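Local atomic coordinates of cystathionine gamma-lyase (Saccharomyces cerevisiae, PDB entry 1N8P), a protein that belongs to the Cys/Met metabolism family of PLP-dependent enzymes and binds pyridoxal-5'-phosphate. Residues 180-192 against 296-308. Residues are numbered along the deposited sequence; the frame is centred on the assembly and turned at random.
With PLP (pyridoxal-5'-phosphate), chain E.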
loop_
_atom_site.group_PDB
_atom_site.type_symbol
_atom_site.label_atom_id
_atom_site.label_comp_id
_atom_site.label_asym_id
_atom_site.label_seq_id
_atom_site.Cartn_x
_atom_site.Cartn_y
_atom_site.Cartn_z
ATOM N N THR A 180 -20.097 3.612 17.569
ATOM C CA THR A 180 -18.765 2.975 17.455
ATOM C C THR A 180 -18.580 1.613 18.171
ATOM O O THR A 180 -18.296 0.595 17.528
ATOM C CB THR A 180 -17.624 3.962 17.944
ATOM O OG1 THR A 180 -17.431 5.018 16.978
ATOM C CG2 THR A 180 -16.294 3.211 18.165
ATOM N N PHE A 181 -18.749 1.609 19.494
ATOM C CA PHE A 181 -18.613 0.412 20.345
ATOM C C PHE A 181 -19.478 -0.802 20.068
ATOM O O PHE A 181 -19.118 -1.916 20.437
ATOM C CB PHE A 181 -18.834 0.783 21.809
ATOM C CG PHE A 181 -17.741 1.621 22.394
ATOM C CD1 PHE A 181 -16.897 2.360 21.574
ATOM C CD2 PHE A 181 -17.592 1.708 23.781
ATOM C CE1 PHE A 181 -15.927 3.172 22.123
ATOM C CE2 PHE A 181 -16.624 2.519 24.338
ATOM C CZ PHE A 181 -15.786 3.258 23.503
ATOM N N LEU A 182 -20.649 -0.611 19.487
ATOM C CA LEU A 182 -21.491 -1.764 19.194
ATOM C C LEU A 182 -21.370 -2.138 17.720
ATOM O O LEU A 182 -21.432 -3.309 17.386
ATOM C CB LEU A 182 -22.947 -1.480 19.547
ATOM C CG LEU A 182 -23.295 -1.311 21.031
ATOM C CD1 LEU A 182 -24.766 -0.912 21.153
ATOM C CD2 LEU A 182 -23.046 -2.618 21.792
ATOM N N SER A 183 -21.183 -1.141 16.853
ATOM C CA SER A 183 -21.023 -1.360 15.409
ATOM C C SER A 183 -22.305 -1.702 14.639
ATOM O O SER A 183 -23.232 -2.269 15.189
ATOM C CB SER A 183 -20.107 -2.517 15.162
ATOM O OG SER A 183 -20.921 -3.660 15.040
ATOM N N PRO A 184 -22.351 -1.385 13.339
ATOM C CA PRO A 184 -23.555 -1.715 12.577
ATOM C C PRO A 184 -24.180 -3.070 12.951
ATOM O O PRO A 184 -25.373 -3.178 13.110
ATOM C CB PRO A 184 -23.048 -1.680 11.130
ATOM C CG PRO A 184 -22.101 -0.494 11.173
ATOM C CD PRO A 184 -21.346 -0.731 12.475
ATOM N N TYR A 185 -23.369 -4.094 13.139
ATOM C CA TYR A 185 -23.891 -5.409 13.451
ATOM C C TYR A 185 -24.854 -5.512 14.645
ATOM O O TYR A 185 -25.965 -5.993 14.515
ATOM C CB TYR A 185 -22.721 -6.417 13.650
ATOM C CG TYR A 185 -23.215 -7.844 13.791
ATOM C CD1 TYR A 185 -23.952 -8.437 12.762
ATOM C CD2 TYR A 185 -23.029 -8.563 14.967
ATOM C CE1 TYR A 185 -24.502 -9.695 12.889
ATOM C CE2 TYR A 185 -23.579 -9.834 15.110
ATOM C CZ TYR A 185 -24.327 -10.394 14.052
ATOM O OH TYR A 185 -24.921 -11.642 14.146
ATOM N N ILE A 186 -24.408 -5.075 15.815
ATOM C CA ILE A 186 -25.192 -5.147 17.026
ATOM C C ILE A 186 -26.361 -4.181 17.090
ATOM O O ILE A 186 -27.360 -4.484 17.712
ATOM C CB ILE A 186 -24.305 -4.887 18.284
ATOM C CG1 ILE A 186 -23.235 -5.976 18.394
ATOM C CG2 ILE A 186 -25.198 -4.839 19.575
ATOM C CD1 ILE A 186 -22.345 -5.805 19.580
ATOM N N SER A 187 -26.258 -3.025 16.453
ATOM C CA SER A 187 -27.339 -2.070 16.530
ATOM C C SER A 187 -27.423 -1.077 15.388
ATOM O O SER A 187 -26.437 -0.769 14.725
ATOM C CB SER A 187 -27.227 -1.320 17.842
ATOM O OG SER A 187 -28.277 -0.383 17.974
ATOM N N ASN A 188 -28.626 -0.560 15.180
ATOM C CA ASN A 188 -28.898 0.411 14.119
ATOM C C ASN A 188 -29.720 1.577 14.661
ATOM O O ASN A 188 -30.940 1.640 14.433
ATOM C CB ASN A 188 -29.662 -0.257 12.974
ATOM C CG ASN A 188 -28.806 -1.200 12.180
ATOM O OD1 ASN A 188 -29.318 -2.050 11.464
ATOM N ND2 ASN A 188 -27.497 -1.043 12.281
ATOM N N PRO A 189 -29.051 2.519 15.364
ATOM C CA PRO A 189 -29.671 3.698 15.969
ATOM C C PRO A 189 -30.697 4.454 15.123
ATOM O O PRO A 189 -31.602 5.058 15.686
ATOM C CB PRO A 189 -28.464 4.553 16.369
ATOM C CG PRO A 189 -27.449 3.534 16.705
ATOM C CD PRO A 189 -27.593 2.535 15.595
ATOM N N LEU A 190 -30.582 4.442 13.796
ATOM C CA LEU A 190 -31.588 5.162 12.993
ATOM C C LEU A 190 -32.975 4.572 13.257
ATOM O O LEU A 190 -33.941 5.312 13.440
ATOM C CB LEU A 190 -31.283 5.104 11.494
ATOM C CG LEU A 190 -29.945 5.707 11.113
ATOM C CD1 LEU A 190 -29.855 5.890 9.591
ATOM C CD2 LEU A 190 -29.785 7.019 11.869
ATOM N N ASN A 191 -33.061 3.243 13.305
ATOM C CA ASN A 191 -34.318 2.557 13.569
ATOM C C ASN A 191 -34.832 2.909 14.936
ATOM O O ASN A 191 -35.679 2.214 15.475
ATOM C CB ASN A 191 -34.139 1.051 13.512
ATOM C CG ASN A 191 -33.597 0.594 12.206
ATOM O OD1 ASN A 191 -33.483 1.387 11.266
ATOM N ND2 ASN A 191 -33.256 -0.692 12.116
ATOM N N PHE A 192 -34.320 3.975 15.518
ATOM C CA PHE A 192 -34.767 4.360 16.847
ATOM C C PHE A 192 -34.862 5.865 16.992
ATOM O O PHE A 192 -34.650 6.404 18.082
ATOM C CB PHE A 192 -33.831 3.799 17.925
ATOM C CG PHE A 192 -33.717 2.295 17.907
ATOM C CD1 PHE A 192 -32.777 1.664 17.088
ATOM C CD2 PHE A 192 -34.567 1.511 18.689
ATOM C CE1 PHE A 192 -32.685 0.290 17.050
ATOM C CE2 PHE A 192 -34.492 0.112 18.663
ATOM C CZ PHE A 192 -33.554 -0.505 17.846
ATOM N N LEU A 296 -32.147 -5.104 25.273
ATOM C CA LEU A 296 -33.070 -6.021 24.600
ATOM C C LEU A 296 -33.910 -5.426 23.463
ATOM O O LEU A 296 -34.553 -6.179 22.728
ATOM C CB LEU A 296 -34.014 -6.643 25.620
ATOM C CG LEU A 296 -33.455 -7.651 26.610
ATOM C CD1 LEU A 296 -34.506 -8.001 27.665
ATOM C CD2 LEU A 296 -33.027 -8.883 25.852
ATOM N N LYS A 297 -33.925 -4.097 23.333
ATOM C CA LYS A 297 -34.684 -3.435 22.274
ATOM C C LYS A 297 -33.806 -2.745 21.235
ATOM O O LYS A 297 -34.262 -2.459 20.121
ATOM C CB LYS A 297 -35.680 -2.417 22.860
ATOM C CG LYS A 297 -35.139 -1.541 23.976
ATOM C CD LYS A 297 -35.975 -0.269 24.210
ATOM C CE LYS A 297 -37.428 -0.542 24.541
ATOM N NZ LYS A 297 -38.162 0.727 24.908
ATOM N N GLN A 298 -32.546 -2.484 21.579
ATOM C CA GLN A 298 -31.645 -1.820 20.636
ATOM C C GLN A 298 -30.507 -2.705 20.101
ATOM O O GLN A 298 -30.045 -2.513 18.970
ATOM C CB GLN A 298 -31.079 -0.550 21.275
ATOM C CG GLN A 298 -31.939 0.657 21.004
ATOM C CD GLN A 298 -31.552 1.876 21.809
ATOM O OE1 GLN A 298 -32.084 2.960 21.575
ATOM N NE2 GLN A 298 -30.637 1.715 22.763
ATOM N N HIS A 299 -30.085 -3.674 20.911
ATOM C CA HIS A 299 -29.013 -4.592 20.585
ATOM C C HIS A 299 -29.459 -5.884 19.916
ATOM O O HIS A 299 -30.311 -6.578 20.436
ATOM C CB HIS A 299 -28.273 -5.016 21.855
ATOM C CG HIS A 299 -27.582 -3.905 22.566
ATOM N ND1 HIS A 299 -26.413 -4.096 23.277
ATOM C CD2 HIS A 299 -27.869 -2.589 22.660
ATOM C CE1 HIS A 299 -26.008 -2.940 23.771
ATOM N NE2 HIS A 299 -26.873 -2.009 23.412
ATOM N N ARG A 300 -28.833 -6.243 18.801
ATOM C CA ARG A 300 -29.144 -7.501 18.133
ATOM C C ARG A 300 -28.904 -8.695 19.075
ATOM O O ARG A 300 -27.870 -8.789 19.745
ATOM C CB ARG A 300 -28.269 -7.693 16.904
ATOM C CG ARG A 300 -28.459 -9.051 16.245
ATOM C CD ARG A 300 -27.436 -9.228 15.134
ATOM N NE ARG A 300 -27.483 -8.106 14.204
ATOM C CZ ARG A 300 -28.157 -8.126 13.069
ATOM N NH1 ARG A 300 -28.823 -9.221 12.742
ATOM N NH2 ARG A 300 -28.172 -7.059 12.278
ATOM N N ASP A 301 -29.871 -9.607 19.112
ATOM C CA ASP A 301 -29.793 -10.804 19.933
ATOM C C ASP A 301 -29.408 -10.545 21.374
ATOM O O ASP A 301 -29.163 -11.473 22.144
ATOM C CB ASP A 301 -28.822 -11.780 19.300
ATOM C CG ASP A 301 -29.317 -12.282 17.977
ATOM O OD1 ASP A 301 -30.440 -12.808 17.947
ATOM O OD2 ASP A 301 -28.599 -12.154 16.968
ATOM N N ALA A 302 -29.400 -9.271 21.731
ATOM C CA ALA A 302 -29.049 -8.816 23.075
ATOM C C ALA A 302 -27.543 -8.970 23.351
ATOM O O ALA A 302 -27.135 -9.211 24.499
ATOM C CB ALA A 302 -29.868 -9.567 24.110
ATOM N N LEU A 303 -26.733 -8.829 22.294
ATOM C CA LEU A 303 -25.286 -8.947 22.409
ATOM C C LEU A 303 -24.782 -7.735 23.181
ATOM O O LEU A 303 -25.169 -6.608 22.884
ATOM C CB LEU A 303 -24.653 -9.017 21.016
ATOM C CG LEU A 303 -24.973 -10.268 20.177
ATOM C CD1 LEU A 303 -24.526 -10.100 18.724
ATOM C CD2 LEU A 303 -24.306 -11.439 20.792
ATOM N N GLY A 304 -23.937 -7.970 24.183
ATOM C CA GLY A 304 -23.435 -6.879 25.002
ATOM C C GLY A 304 -22.299 -6.094 24.403
ATOM O O GLY A 304 -22.008 -4.976 24.810
ATOM N N GLY A 305 -21.639 -6.678 23.421
ATOM C CA GLY A 305 -20.540 -5.975 22.773
ATOM C C GLY A 305 -19.230 -6.654 23.086
ATOM O O GLY A 305 -19.229 -7.819 23.467
ATOM N N GLY A 306 -18.130 -5.926 22.935
ATOM C CA GLY A 306 -16.819 -6.475 23.218
ATOM C C GLY A 306 -16.108 -5.740 24.338
ATOM O O GLY A 306 -15.014 -6.116 24.719
ATOM N N MET A 307 -16.734 -4.699 24.869
ATOM C CA MET A 307 -16.151 -3.915 25.953
ATOM C C MET A 307 -16.813 -4.265 27.284
ATOM O O MET A 307 -18.040 -4.195 27.433
ATOM C CB MET A 307 -16.352 -2.411 25.716
ATOM C CG MET A 307 -16.016 -1.897 24.321
ATOM S SD MET A 307 -14.280 -1.933 23.887
ATOM C CE MET A 307 -13.591 -0.681 25.017
ATOM N N ILE A 308 -15.988 -4.645 28.250
ATOM C CA ILE A 308 -16.461 -4.984 29.581
ATOM C C ILE A 308 -15.782 -3.892 30.381
ATOM O O ILE A 308 -14.929 -3.200 29.857
ATOM C CB ILE A 308 -15.985 -6.422 29.980
ATOM C CG1 ILE A 308 -16.680 -7.437 29.075
ATOM C CG2 ILE A 308 -16.293 -6.741 31.452
ATOM C CD1 ILE A 308 -16.109 -8.810 29.138
HETATM N N1 PLP E . -15.317 8.248 19.494
HETATM C C2 PLP E . -15.306 7.031 20.142
HETATM C C2A PLP E . -16.626 6.636 20.795
HETATM C C3 PLP E . -14.021 6.274 20.109
HETATM O O3 PLP E . -14.122 5.078 20.738
HETATM C C4 PLP E . -12.877 6.811 19.445
HETATM C C4A PLP E . -11.572 6.065 19.449
HETATM C C5 PLP E . -13.037 8.140 18.788
HETATM C C6 PLP E . -14.246 8.810 18.829
HETATM C C5A PLP E . -11.844 8.699 17.996
HETATM O O4P PLP E . -11.870 8.368 16.619
HETATM P P PLP E . -10.767 8.931 15.665
HETATM O O1P PLP E . -10.989 8.203 14.440
HETATM O O2P PLP E . -9.439 8.590 16.309
HETATM O O3P PLP E . -11.030 10.362 15.660
#
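Ile186 and Arg300 lie where the two backbones run closest, their CA atoms 4.7 Å apart, and Arg300 N donates there to Ile186 O in the carbonyl plane. The join illustrates how main-chain carbonyls of consecutive residues, here in and around the weakly bonded helical turn 183-186, can dock a distant loop. Tyr185 O, one residue back, receives Arg300 NE nearly straight (167°), with a weak second bond from NH2. Bent at chi3 (-53°), the arginine lays its guanidinium flat on the Tyr185 ring, planes 7° apart, while its CD rests over the same ring. Ser187 OG reaches Gln298 O at 2.9 Å from above the carbonyl plane. Beyond it, Gln298 CG sits over the centre of the Phe192 ring, 3.6 Å from the centroid, and its amide goes on to Ile157 and Thr155.

His299, just past the helix end, is held by ND1 bonding to Leu303 O at 2.8 Å, which fixes the ring's rotation; Leu182 CD1 covers one of its faces. Ile186 CD1 packs on Gly305 CA at 3.7 Å. Met307 SD lies above the Phe181 face, 5.1 Å from its centroid, a distant Met-aromatic contact, and that ring's edge meets PLP O3.

Thus the loop after strand 174-178 of the seven-stranded sheet is tied to the connection between helix 292-298 and strand 307-312 of the five-stranded sheet, with helix 253-271 packing against Tyr185 and Leu303.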